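Long-range contacts in peptidoglycan N-acetylglucosamine deacetylase (Agathobacter rectalis, PDB 5JMU), which probably removes acetyl groups from peptidoglycan N-acetylglucosamine, its zinc-binding catalytic domain hydrolysing carbon-nitrogen bonds other than peptide bonds: residues 34-42 against 62-71; 161-172 against 191-202. All coordinates share one frame; numbering follows the deposited sequence.

Contact 1: 34-42 against 62-71; sequences TQGLLDVLD and MIAEEAKRGH
Arg69 reaches from the end of helix 62-68 to the acidic flank of helix 34-42, which runs beside it at 8° to parallel. With CG anti to the carbonyl carbon (chi1 -66°), its chain stays extended as far as NE, and CD passes 3.5 Å from Asp42 OD2. NE turns back to Glu65 in the last turn, binding OE2 at 2.6 Å nearly straight, in the guanidinium plane and on the lone pair away from the other oxygen; NH2 donates weakly to the same oxygen at 3.1 Å. NH1 serves the neighbouring helix, donating to Asp39 OD1 at 3.2 Å, again in plane, and weakly to Asp42 OD2 at 2.9 Å. Arginine suits this salt-bridge network because one flat head faces three carboxylates, with Leu38 CB against a face. Leucine suits the interior, where Leu38 CD2 meets His71 CD2 at 3.6 Å. A water links His71 NE2 to Leu38 O and weakly to Asp42 OD1. Gly70, at positive phi, ends the helix in a Schellman motif and brings His71 inward, its ND1 bonded to Ala48 N. Strand 49-53 packs against both helices, its Phe50 touching Leu38 and Glu66; helix 89-107 packs on Ile63, and helix 196-205 on Leu41.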
loop_
_atom_site.group_PDB
_atom_site.type_symbol
_atom_site.label_atom_id
_atom_site.label_comp_id
_atom_site.label_asym_id
_atom_site.label_seq_id
_atom_site.Cartn_x
_atom_site.Cartn_y
_atom_site.Cartn_z
ATOM N N THR A 34 6.428 12.626 3.670
ATOM C CA THR A 34 5.002 12.358 3.666
ATOM C C THR A 34 4.147 13.619 3.735
ATOM O O THR A 34 3.149 13.697 3.017
ATOM C CB THR A 34 4.654 11.384 4.819
ATOM O OG1 THR A 34 5.433 10.187 4.603
ATOM C CG2 THR A 34 3.118 11.044 4.836
ATOM N N GLN A 35 4.505 14.583 4.585
ATOM C CA GLN A 35 3.723 15.805 4.665
ATOM C C GLN A 35 3.613 16.482 3.275
ATOM O O GLN A 35 2.539 16.898 2.854
ATOM C CB GLN A 35 4.339 16.776 5.680
ATOM C CG GLN A 35 3.644 18.124 5.750
ATOM C CD GLN A 35 2.227 18.020 6.220
ATOM O OE1 GLN A 35 1.281 18.265 5.458
ATOM N NE2 GLN A 35 2.054 17.654 7.477
ATOM N N GLY A 36 4.737 16.585 2.575
ATOM C CA GLY A 36 4.761 17.216 1.270
ATOM C C GLY A 36 3.862 16.474 0.277
ATOM O O GLY A 36 3.191 17.089 -0.547
ATOM N N LEU A 37 3.866 15.138 0.358
ATOM C CA LEU A 37 2.998 14.297 -0.465
ATOM C C LEU A 37 1.529 14.602 -0.132
ATOM O O LEU A 37 0.695 14.748 -1.032
ATOM C CB LEU A 37 3.318 12.812 -0.221
ATOM C CG LEU A 37 2.337 11.829 -0.888
ATOM C CD1 LEU A 37 2.201 12.063 -2.425
ATOM C CD2 LEU A 37 2.799 10.394 -0.610
ATOM N N LEU A 38 1.200 14.693 1.156
ATOM C CA LEU A 38 -0.192 15.020 1.529
ATOM C C LEU A 38 -0.645 16.371 0.947
ATOM O O LEU A 38 -1.808 16.549 0.572
ATOM C CB LEU A 38 -0.353 15.023 3.051
ATOM C CG LEU A 38 -0.178 13.647 3.664
ATOM C CD1 LEU A 38 -0.359 13.822 5.192
ATOM C CD2 LEU A 38 -1.215 12.678 3.088
ATOM N N ASP A 39 0.276 17.324 0.874
ATOM C CA ASP A 39 -0.018 18.645 0.355
ATOM C C ASP A 39 -0.301 18.541 -1.142
ATOM O O ASP A 39 -1.205 19.195 -1.671
ATOM C CB ASP A 39 1.173 19.589 0.611
ATOM C CG ASP A 39 1.324 19.960 2.084
ATOM O OD1 ASP A 39 0.376 19.745 2.853
ATOM O OD2 ASP A 39 2.394 20.479 2.469
ATOM N N VAL A 40 0.492 17.724 -1.845
ATOM C CA VAL A 40 0.239 17.523 -3.288
ATOM C C VAL A 40 -1.123 16.855 -3.530
ATOM O O VAL A 40 -1.882 17.275 -4.422
ATOM C CB VAL A 40 1.345 16.662 -3.942
ATOM C CG1 VAL A 40 0.946 16.178 -5.361
ATOM C CG2 VAL A 40 2.652 17.426 -4.009
ATOM N N LEU A 41 -1.424 15.824 -2.743
ATOM C CA LEU A 41 -2.706 15.131 -2.906
ATOM C C LEU A 41 -3.858 16.108 -2.660
ATOM O O LEU A 41 -4.864 16.073 -3.392
ATOM C CB LEU A 41 -2.789 13.910 -1.973
ATOM C CG LEU A 41 -1.779 12.812 -2.292
ATOM C CD1 LEU A 41 -1.750 11.777 -1.159
ATOM C CD2 LEU A 41 -2.044 12.153 -3.687
ATOM N N ASP A 42 -3.711 16.968 -1.648
ATOM C CA ASP A 42 -4.720 17.993 -1.378
ATOM C C ASP A 42 -4.848 18.994 -2.526
ATOM O O ASP A 42 -5.950 19.432 -2.862
ATOM C CB ASP A 42 -4.386 18.752 -0.115
ATOM C CG ASP A 42 -4.796 18.013 1.135
ATOM O OD1 ASP A 42 -5.502 16.962 1.033
ATOM O OD2 ASP A 42 -4.412 18.487 2.229
HETATM N N MSE A 62 2.008 11.569 11.388
HETATM C CA MSE A 62 1.485 11.648 10.012
HETATM C C MSE A 62 0.425 10.618 9.722
HETATM O O MSE A 62 -0.372 10.803 8.796
HETATM C CB MSE A 62 2.592 11.512 8.980
HETATM C CG MSE A 62 3.534 12.691 8.901
HETATM SE SE MSE A 62 2.640 14.381 8.438
HETATM C CE MSE A 62 2.245 15.017 10.163
ATOM N N ILE A 63 0.383 9.544 10.512
ATOM C CA ILE A 63 -0.680 8.551 10.333
ATOM C C ILE A 63 -2.033 9.202 10.688
ATOM O O ILE A 63 -3.031 9.019 9.977
ATOM C CB ILE A 63 -0.427 7.328 11.194
ATOM C CG1 ILE A 63 0.818 6.623 10.681
ATOM C CG2 ILE A 63 -1.672 6.387 11.251
ATOM C CD1 ILE A 63 1.317 5.489 11.635
ATOM N N ALA A 64 -2.060 9.957 11.785
ATOM C CA ALA A 64 -3.260 10.712 12.131
ATOM C C ALA A 64 -3.629 11.679 11.015
ATOM O O ALA A 64 -4.783 11.814 10.679
ATOM C CB ALA A 64 -3.071 11.482 13.469
ATOM N N GLU A 65 -2.639 12.373 10.459
ATOM C CA GLU A 65 -2.917 13.339 9.383
ATOM C C GLU A 65 -3.437 12.657 8.107
ATOM O O GLU A 65 -4.311 13.211 7.410
ATOM C CB GLU A 65 -1.648 14.155 9.071
ATOM C CG GLU A 65 -1.929 15.422 8.263
ATOM C CD GLU A 65 -2.829 16.456 8.970
ATOM O OE1 GLU A 65 -2.923 16.474 10.219
ATOM O OE2 GLU A 65 -3.448 17.280 8.258
ATOM N N GLU A 66 -2.887 11.489 7.776
ATOM C CA GLU A 66 -3.360 10.767 6.596
ATOM C C GLU A 66 -4.857 10.468 6.718
ATOM O O GLU A 66 -5.645 10.686 5.786
ATOM C CB GLU A 66 -2.569 9.465 6.403
ATOM C CG GLU A 66 -1.139 9.739 5.915
ATOM C CD GLU A 66 -0.204 8.542 6.049
ATOM O OE1 GLU A 66 -0.611 7.453 6.522
ATOM O OE2 GLU A 66 1.014 8.720 5.742
ATOM N N ALA A 67 -5.250 9.966 7.877
ATOM C CA ALA A 67 -6.655 9.631 8.076
ATOM C C ALA A 67 -7.505 10.904 8.105
ATOM O O ALA A 67 -8.599 10.931 7.513
ATOM C CB ALA A 67 -6.846 8.806 9.365
ATOM N N LYS A 68 -7.026 11.948 8.795
ATOM C CA LYS A 68 -7.803 13.174 8.910
ATOM C C LYS A 68 -8.109 13.756 7.552
ATOM O O LYS A 68 -9.215 14.336 7.359
ATOM C CB LYS A 68 -7.056 14.218 9.778
ATOM C CG LYS A 68 -7.692 15.587 9.884
ATOM C CD LYS A 68 -6.837 16.500 10.768
ATOM C CE LYS A 68 -7.532 17.841 11.005
ATOM N NZ LYS A 68 -6.622 18.819 11.703
ATOM N N ARG A 69 -7.157 13.614 6.624
ATOM C CA ARG A 69 -7.298 14.197 5.292
ATOM C C ARG A 69 -8.056 13.290 4.325
ATOM O O ARG A 69 -8.235 13.640 3.163
ATOM C CB ARG A 69 -5.924 14.567 4.721
ATOM C CG ARG A 69 -5.277 15.693 5.515
ATOM C CD ARG A 69 -4.036 16.202 4.823
ATOM N NE ARG A 69 -3.215 17.067 5.688
ATOM C CZ ARG A 69 -2.300 17.918 5.248
ATOM N NH1 ARG A 69 -2.106 18.105 3.934
ATOM N NH2 ARG A 69 -1.594 18.595 6.128
ATOM N N GLY A 70 -8.542 12.156 4.813
ATOM C CA GLY A 70 -9.443 11.352 4.017
ATOM C C GLY A 70 -8.797 10.169 3.297
ATOM O O GLY A 70 -9.461 9.469 2.518
ATOM N N HIS A 71 -7.515 9.950 3.547
ATOM C CA HIS A 71 -6.826 8.802 2.922
ATOM C C HIS A 71 -7.097 7.518 3.675
ATOM O O HIS A 71 -7.526 7.548 4.821
ATOM C CB HIS A 71 -5.320 9.053 2.881
ATOM C CG HIS A 71 -4.998 10.330 2.206
ATOM N ND1 HIS A 71 -5.228 10.514 0.859
ATOM C CD2 HIS A 71 -4.564 11.518 2.690
ATOM C CE1 HIS A 71 -4.954 11.765 0.538
ATOM N NE2 HIS A 71 -4.527 12.390 1.629
HETATM O O HOH W 1 -3.783 15.130 1.668
HETATM O O HOH W 2 -7.987 16.732 2.349
#

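Contact 2: 161-172 against 191-202; sequences PISTEQVVQNVI and FSVNAVEQIIQW
A carbonyl oxygen, Ile162 O, sits over the rim of one face of the Phe191 ring, 3.1 Å from CD2. Phe191 places its ring there by holding CG between its backbone N and carbonyl carbon (chi1 69°); Pro161 CB touches CE1, while Val167 CG2 abuts the ring edge at 3.5 Å from CE2. The backbone of Phe191 is gripped too: Thr164 OG1 donates to Phe191 O at 2.7 Å, in the carbonyl plane on a lone pair, and accepts from a water that Asn194 ND2 also binds. Threonine suits this spot because its methyl CG2 lies near Ala195 while its hydroxyl bonds. Ser163 is the N-cap of helix 164-172, its OG accepting from Gln166 N. In this NodB-type deacetylase domain the helix crosses helix 196-202 at -32°, and beta-branched residues fill the seam. The small Ala195 CB touches both Val167 CG1 and Val168 CG2, 3.6 Å from each, and Val171 CG1 meets Ile199 CG2 at 3.7 Å. Farther along, Ile172 CG2 stands over the centre of the six-membered ring of Trp202, 3.6 Å from its centroid, a CH-pi contact. A serine at Trp202 would probably leave Ile172 CG2 without the ring face it packs on.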
loop_
_atom_site.group_PDB
_atom_site.type_symbol
_atom_site.label_atom_id
_atom_site.label_comp_id
_atom_site.label_asym_id
_atom_site.label_seq_id
_atom_site.Cartn_x
_atom_site.Cartn_y
_atom_site.Cartn_z
ATOM N N PRO A 161 18.366 4.106 -7.163
ATOM C CA PRO A 161 17.165 4.893 -7.483
ATOM C C PRO A 161 17.108 5.283 -8.952
ATOM O O PRO A 161 18.146 5.441 -9.577
ATOM C CB PRO A 161 17.316 6.149 -6.618
ATOM C CG PRO A 161 18.335 5.761 -5.564
ATOM C CD PRO A 161 19.266 4.838 -6.258
ATOM N N ILE A 162 15.893 5.435 -9.484
ATOM C CA ILE A 162 15.725 5.958 -10.836
ATOM C C ILE A 162 15.321 7.417 -10.689
ATOM O O ILE A 162 15.142 7.916 -9.565
ATOM C CB ILE A 162 14.677 5.147 -11.632
ATOM C CG1 ILE A 162 13.341 5.110 -10.880
ATOM C CG2 ILE A 162 15.197 3.737 -11.841
ATOM C CD1 ILE A 162 12.204 4.435 -11.654
ATOM N N SER A 163 15.179 8.119 -11.799
ATOM C CA SER A 163 14.834 9.518 -11.708
ATOM C C SER A 163 13.335 9.714 -11.492
ATOM O O SER A 163 12.508 8.809 -11.716
ATOM C CB SER A 163 15.256 10.245 -12.970
ATOM O OG SER A 163 14.405 9.880 -14.039
ATOM N N THR A 164 13.007 10.913 -11.026
ATOM C CA THR A 164 11.616 11.273 -10.899
ATOM C C THR A 164 10.893 11.103 -12.224
ATOM O O THR A 164 9.769 10.546 -12.265
ATOM C CB THR A 164 11.477 12.708 -10.395
ATOM O OG1 THR A 164 11.907 12.750 -9.035
ATOM C CG2 THR A 164 9.986 13.168 -10.434
ATOM N N GLU A 165 11.517 11.572 -13.308
ATOM C CA GLU A 165 10.898 11.445 -14.618
ATOM C C GLU A 165 10.684 9.990 -14.997
ATOM O O GLU A 165 9.665 9.655 -15.630
ATOM C CB GLU A 165 11.744 12.156 -15.673
ATOM C CG GLU A 165 11.070 12.221 -17.045
ATOM C CD GLU A 165 9.603 12.728 -16.986
ATOM O OE1 GLU A 165 9.346 13.826 -16.415
ATOM O OE2 GLU A 165 8.706 12.009 -17.504
ATOM N N GLN A 166 11.608 9.101 -14.618
ATOM C CA GLN A 166 11.417 7.700 -14.940
ATOM C C GLN A 166 10.239 7.100 -14.149
ATOM O O GLN A 166 9.490 6.251 -14.686
ATOM C CB GLN A 166 12.721 6.945 -14.686
ATOM C CG GLN A 166 13.857 7.314 -15.656
ATOM C CD GLN A 166 15.193 6.615 -15.339
ATOM O OE1 GLN A 166 15.823 6.873 -14.310
ATOM N NE2 GLN A 166 15.619 5.719 -16.228
ATOM N N VAL A 167 10.045 7.542 -12.895
ATOM C CA VAL A 167 8.904 7.068 -12.109
ATOM C C VAL A 167 7.619 7.515 -12.799
ATOM O O VAL A 167 6.668 6.741 -12.946
ATOM C CB VAL A 167 8.941 7.581 -10.631
ATOM C CG1 VAL A 167 7.631 7.235 -9.892
ATOM C CG2 VAL A 167 10.139 7.020 -9.855
ATOM N N VAL A 168 7.589 8.776 -13.233
ATOM C CA VAL A 168 6.402 9.273 -13.922
ATOM C C VAL A 168 6.076 8.367 -15.129
ATOM O O VAL A 168 4.934 7.915 -15.299
ATOM C CB VAL A 168 6.581 10.750 -14.368
ATOM C CG1 VAL A 168 5.368 11.175 -15.221
ATOM C CG2 VAL A 168 6.706 11.654 -13.113
ATOM N N GLN A 169 7.069 8.111 -15.966
ATOM C CA GLN A 169 6.856 7.333 -17.180
ATOM C C GLN A 169 6.475 5.890 -16.849
ATOM O O GLN A 169 5.646 5.304 -17.524
ATOM C CB GLN A 169 8.104 7.339 -18.064
ATOM C CG GLN A 169 8.373 8.719 -18.647
ATOM C CD GLN A 169 7.141 9.289 -19.325
ATOM O OE1 GLN A 169 6.483 8.600 -20.116
ATOM N NE2 GLN A 169 6.809 10.544 -19.012
ATOM N N ASN A 170 7.045 5.333 -15.781
ATOM C CA ASN A 170 6.731 3.949 -15.420
ATOM C C ASN A 170 5.283 3.809 -14.991
ATOM O O ASN A 170 4.588 2.866 -15.385
ATOM C CB ASN A 170 7.615 3.461 -14.272
ATOM C CG ASN A 170 9.038 3.170 -14.711
ATOM O OD1 ASN A 170 9.293 2.962 -15.898
ATOM N ND2 ASN A 170 9.964 3.144 -13.762
ATOM N N VAL A 171 4.805 4.766 -14.193
ATOM C CA VAL A 171 3.437 4.665 -13.689
ATOM C C VAL A 171 2.434 4.923 -14.830
ATOM O O VAL A 171 1.459 4.174 -15.009
ATOM C CB VAL A 171 3.205 5.626 -12.536
ATOM C CG1 VAL A 171 1.702 5.668 -12.113
ATOM C CG2 VAL A 171 4.062 5.184 -11.359
ATOM N N ILE A 172 2.697 5.935 -15.645
ATOM C CA ILE A 172 1.773 6.265 -16.734
ATOM C C ILE A 172 1.704 5.129 -17.747
ATOM O O ILE A 172 0.631 4.739 -18.226
ATOM C CB ILE A 172 2.212 7.584 -17.400
ATOM C CG1 ILE A 172 1.899 8.768 -16.467
ATOM C CG2 ILE A 172 1.593 7.722 -18.817
ATOM C CD1 ILE A 172 2.543 10.117 -16.992
ATOM N N PHE A 191 12.398 11.045 -4.545
ATOM C CA PHE A 191 12.279 11.153 -6.006
ATOM C C PHE A 191 10.938 10.602 -6.501
ATOM O O PHE A 191 10.411 11.016 -7.544
ATOM C CB PHE A 191 13.448 10.431 -6.720
ATOM C CG PHE A 191 13.404 8.917 -6.595
ATOM C CD1 PHE A 191 14.007 8.279 -5.527
ATOM C CD2 PHE A 191 12.762 8.137 -7.559
ATOM C CE1 PHE A 191 14.002 6.884 -5.422
ATOM C CE2 PHE A 191 12.722 6.749 -7.454
ATOM C CZ PHE A 191 13.314 6.104 -6.365
ATOM N N SER A 192 10.367 9.678 -5.739
ATOM C CA SER A 192 9.142 9.033 -6.161
ATOM C C SER A 192 7.961 9.909 -5.724
ATOM O O SER A 192 6.976 10.085 -6.458
ATOM C CB SER A 192 9.050 7.603 -5.560
ATOM O OG SER A 192 7.867 6.934 -6.046
ATOM N N VAL A 193 8.027 10.437 -4.500
ATOM C CA VAL A 193 7.013 11.393 -4.064
ATOM C C VAL A 193 6.907 12.539 -5.063
ATOM O O VAL A 193 5.804 13.015 -5.388
ATOM C CB VAL A 193 7.334 11.941 -2.646
ATOM C CG1 VAL A 193 6.497 13.193 -2.311
ATOM C CG2 VAL A 193 7.127 10.805 -1.602
ATOM N N ASN A 194 8.053 12.962 -5.571
ATOM C CA ASN A 194 8.076 14.144 -6.438
ATOM C C ASN A 194 7.468 13.862 -7.822
ATOM O O ASN A 194 7.252 14.786 -8.613
ATOM C CB ASN A 194 9.512 14.671 -6.597
ATOM C CG ASN A 194 10.004 15.402 -5.364
ATOM O OD1 ASN A 194 9.215 15.727 -4.466
ATOM N ND2 ASN A 194 11.306 15.700 -5.333
ATOM N N ALA A 195 7.205 12.588 -8.102
ATOM C CA ALA A 195 6.570 12.189 -9.350
ATOM C C ALA A 195 5.042 12.282 -9.298
ATOM O O ALA A 195 4.369 12.260 -10.315
ATOM C CB ALA A 195 6.974 10.748 -9.690
ATOM N N VAL A 196 4.488 12.353 -8.097
ATOM C CA VAL A 196 3.046 12.134 -7.949
ATOM C C VAL A 196 2.238 13.247 -8.642
ATOM O O VAL A 196 1.217 12.966 -9.307
ATOM C CB VAL A 196 2.667 12.043 -6.462
ATOM C CG1 VAL A 196 1.132 12.083 -6.273
ATOM C CG2 VAL A 196 3.259 10.746 -5.865
ATOM N N GLU A 197 2.722 14.487 -8.556
ATOM C CA GLU A 197 2.002 15.572 -9.213
ATOM C C GLU A 197 1.787 15.364 -10.731
ATOM O O GLU A 197 0.659 15.504 -11.259
ATOM C CB GLU A 197 2.706 16.924 -8.947
ATOM C CG GLU A 197 1.998 18.084 -9.640
ATOM C CD GLU A 197 2.414 19.454 -9.100
ATOM O OE1 GLU A 197 3.604 19.650 -8.770
ATOM O OE2 GLU A 197 1.541 20.334 -9.016
ATOM N N GLN A 198 2.854 15.025 -11.452
ATOM C CA GLN A 198 2.732 14.776 -12.884
ATOM C C GLN A 198 1.882 13.547 -13.178
ATOM O O GLN A 198 1.146 13.550 -14.168
ATOM C CB GLN A 198 4.093 14.602 -13.500
ATOM C CG GLN A 198 4.826 15.894 -13.717
ATOM C CD GLN A 198 6.279 15.577 -14.040
ATOM O OE1 GLN A 198 6.643 15.377 -15.204
ATOM N NE2 GLN A 198 7.107 15.481 -13.012
ATOM N N ILE A 199 1.968 12.515 -12.319
ATOM C CA ILE A 199 1.138 11.329 -12.497
ATOM C C ILE A 199 -0.351 11.704 -12.394
ATOM O O ILE A 199 -1.163 11.284 -13.231
ATOM C CB ILE A 199 1.518 10.241 -11.449
ATOM C CG1 ILE A 199 2.887 9.631 -11.815
ATOM C CG2 ILE A 199 0.467 9.126 -11.375
ATOM C CD1 ILE A 199 3.563 8.873 -10.599
ATOM N N ILE A 200 -0.708 12.497 -11.391
ATOM C CA ILE A 200 -2.094 12.946 -11.247
ATOM C C ILE A 200 -2.524 13.852 -12.426
ATOM O O ILE A 200 -3.646 13.679 -12.967
ATOM C CB ILE A 200 -2.310 13.663 -9.918
ATOM C CG1 ILE A 200 -2.190 12.653 -8.757
ATOM C CG2 ILE A 200 -3.725 14.303 -9.905
ATOM C CD1 ILE A 200 -2.095 13.336 -7.385
ATOM N N GLN A 201 -1.670 14.790 -12.809
ATOM C CA GLN A 201 -2.007 15.645 -13.940
ATOM C C GLN A 201 -2.308 14.801 -15.178
ATOM O O GLN A 201 -3.311 15.026 -15.864
ATOM C CB GLN A 201 -0.861 16.611 -14.255
ATOM C CG GLN A 201 -0.731 17.701 -13.179
ATOM C CD GLN A 201 0.503 18.579 -13.353
ATOM O OE1 GLN A 201 1.546 18.135 -13.797
ATOM N NE2 GLN A 201 0.378 19.824 -12.970
ATOM N N TRP A 202 -1.439 13.839 -15.455
ATOM C CA TRP A 202 -1.652 13.003 -16.634
ATOM C C TRP A 202 -2.947 12.184 -16.509
ATOM O O TRP A 202 -3.765 12.127 -17.441
ATOM C CB TRP A 202 -0.459 12.064 -16.864
ATOM C CG TRP A 202 -0.679 11.210 -18.060
ATOM C CD1 TRP A 202 -0.359 11.508 -19.368
ATOM C CD2 TRP A 202 -1.303 9.927 -18.083
ATOM N NE1 TRP A 202 -0.757 10.483 -20.187
ATOM C CE2 TRP A 202 -1.315 9.492 -19.423
ATOM C CE3 TRP A 202 -1.821 9.086 -17.091
ATOM C CZ2 TRP A 202 -1.867 8.255 -19.795
ATOM C CZ3 TRP A 202 -2.355 7.873 -17.460
ATOM C CH2 TRP A 202 -2.362 7.465 -18.783
HETATM O O HOH W 3 12.813 14.951 -7.853
#

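In the fold
From the N terminus, the chain passes strand 21-27 and enters helix 34-43, then crosses through strand 49-53 to helix 61-68; contact 1 closes this short excursion, joining two neighbouring helices on one side of the parallel sheet. Much later, contact 2 closes a second one, from helix 164-175 through strand 180-186 to the helices at 190-193 and 196-205. The two loops follow in series, neither nesting nor crossing. They meet through the sides of their helices: Leu37 packs on Val193 and Val196, and Leu41 on Ile200. Helix 34-43 thus lies between helix 61-68 and the 191-202 segment; the zinc ion is about 13 Å from the side chain of Thr34 and about 12 Å from that of Ser192.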